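Local coordinates for alpha-galactosidase (Thermus thermophilus, PDB 6LCJ) that hydrolyses alpha-galactosides, acting as a thermostable glycoside hydrolase of the melibiase family that assembles as a hexamer, at the interface of chains A and B. Numbering follows the deposited sequence. Chains: chain A/B, Alpha-galactosidase.

The interface of chains A and B. Residues chain A 257-259; chain B 33, 35, 89, 116, 123, 125.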
# COMPACT_ATOMS: atom_id res chain seq x y z
N GLY A 257 -6.93 -28.00 1.28
CA GLY A 257 -8.37 -27.97 1.51
C GLY A 257 -9.19 -27.70 0.27
O GLY A 257 -10.36 -28.10 0.19
N GLU A 258 -8.60 -27.05 -0.73
CA GLU A 258 -9.29 -26.79 -1.99
C GLU A 258 -8.90 -27.77 -3.07
O GLU A 258 -9.16 -27.51 -4.25
CB GLU A 258 -9.02 -25.36 -2.45
CG GLU A 258 -9.23 -24.33 -1.35
CD GLU A 258 -10.66 -24.30 -0.84
OE1 GLU A 258 -11.57 -24.06 -1.66
OE2 GLU A 258 -10.88 -24.51 0.37
N GLY A 259 -8.29 -28.89 -2.72
CA GLY A 259 -7.97 -29.88 -3.72
C GLY A 259 -6.77 -29.56 -4.59
O GLY A 259 -6.46 -30.36 -5.48
N GLU B 33 -17.81 -32.99 2.06
CA GLU B 33 -16.98 -32.69 0.90
C GLU B 33 -16.70 -33.98 0.14
O GLU B 33 -16.37 -35.00 0.75
CB GLU B 33 -15.66 -32.01 1.30
CG GLU B 33 -14.86 -31.53 0.06
CD GLU B 33 -13.62 -30.70 0.38
OE1 GLU B 33 -13.70 -29.75 1.19
OE2 GLU B 33 -12.56 -30.97 -0.22
N ARG B 35 -14.79 -35.42 -3.72
CA ARG B 35 -13.83 -35.02 -4.75
C ARG B 35 -13.84 -36.02 -5.89
O ARG B 35 -13.71 -37.22 -5.65
CB ARG B 35 -12.42 -34.90 -4.17
CG ARG B 35 -12.20 -33.63 -3.39
CD ARG B 35 -10.96 -33.70 -2.55
NE ARG B 35 -10.93 -32.58 -1.61
CZ ARG B 35 -9.83 -32.16 -0.99
NH1 ARG B 35 -8.67 -32.77 -1.20
NH2 ARG B 35 -9.89 -31.13 -0.14
N TRP B 89 -16.59 -21.39 -8.61
CA TRP B 89 -17.56 -22.14 -7.82
C TRP B 89 -18.95 -22.02 -8.46
O TRP B 89 -19.30 -20.96 -8.99
CB TRP B 89 -17.64 -21.63 -6.39
CG TRP B 89 -16.49 -21.96 -5.50
CD1 TRP B 89 -15.39 -21.19 -5.27
CD2 TRP B 89 -16.36 -23.11 -4.64
NE1 TRP B 89 -14.57 -21.79 -4.35
CE2 TRP B 89 -15.14 -22.97 -3.95
CE3 TRP B 89 -17.14 -24.24 -4.41
CZ2 TRP B 89 -14.69 -23.92 -3.04
CZ3 TRP B 89 -16.69 -25.19 -3.51
CH2 TRP B 89 -15.47 -25.02 -2.84
N LEU B 116 -16.93 -26.64 -6.72
CA LEU B 116 -15.72 -26.04 -7.26
C LEU B 116 -15.30 -26.81 -8.50
O LEU B 116 -15.23 -28.04 -8.48
CB LEU B 116 -14.61 -26.04 -6.21
CG LEU B 116 -13.20 -25.69 -6.69
CD1 LEU B 116 -13.14 -24.27 -7.26
CD2 LEU B 116 -12.21 -25.87 -5.56
N LEU B 123 -14.96 -30.58 -7.09
CA LEU B 123 -15.08 -30.64 -5.64
C LEU B 123 -16.46 -30.12 -5.25
O LEU B 123 -16.82 -28.98 -5.58
CB LEU B 123 -13.96 -29.83 -4.98
CG LEU B 123 -13.74 -29.87 -3.47
CD1 LEU B 123 -12.33 -29.36 -3.16
CD2 LEU B 123 -14.79 -29.06 -2.70
N ARG B 125 -18.93 -29.33 -1.98
CA ARG B 125 -18.81 -29.02 -0.56
C ARG B 125 -20.12 -28.42 -0.07
O ARG B 125 -20.63 -27.46 -0.64
CB ARG B 125 -17.65 -28.05 -0.30
CG ARG B 125 -17.52 -27.63 1.14
CD ARG B 125 -16.38 -26.65 1.36
NE ARG B 125 -15.10 -27.16 0.87
CZ ARG B 125 -14.07 -26.39 0.52
NH1 ARG B 125 -14.16 -25.07 0.61
NH2 ARG B 125 -12.95 -26.94 0.07
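Carboxylate oxygen OE2 of A:Glu258 takes a hydrogen bond from guanidinium nitrogen NH2 of B:Arg125 at 3.2 Å, a salt bridge across the interface. This is a loop-to-sheet contact of a GH36 (melibiase) enzyme: the A:Gly257-A:Glu258-A:Gly259 turn lies over strands 33-36, 88-91, 113-118 and 121-126 of chain B, and is probably one of the contacts of the hexamer. NH2 comes from above the carboxylate plane, and the two flat groups stand 81° apart. A second bond to OE2, from NH1, is weak. The glutamate chain bends at chi2 (-62°), which brings the carboxylate beside B:Trp89; OE1 lies at the ring edge, 3.4 Å from CZ2. The six-membered end of that indole also lies over the rim of one face of the B:Arg125 guanidinium.

Within chain B, B:Glu33 lies between two arginines. Its OE1 accepts from NE of B:Arg125 at 3.0 Å and also from NH2, both from the same face. Its OE2 accepts from NE and NH2 of B:Arg35, side-on and nearly in the guanidinium plane, with NE at 2.7 Å. An alanine here removes the carboxylate shared by both arginines, and B:Arg125 would probably be freer to turn away from A:Glu258.

The carbonyl O of A:Gly257 sits 2.8 Å from NH2 of B:Arg125, but the hydrogens of NH2 are not directed at it, so this is no hydrogen bond. A:Gly259 N lies over one face of the B:Arg35 guanidinium, towards its rim. Methyls of B:Leu116 and B:Leu123 pack against the A:Glu258 backbone.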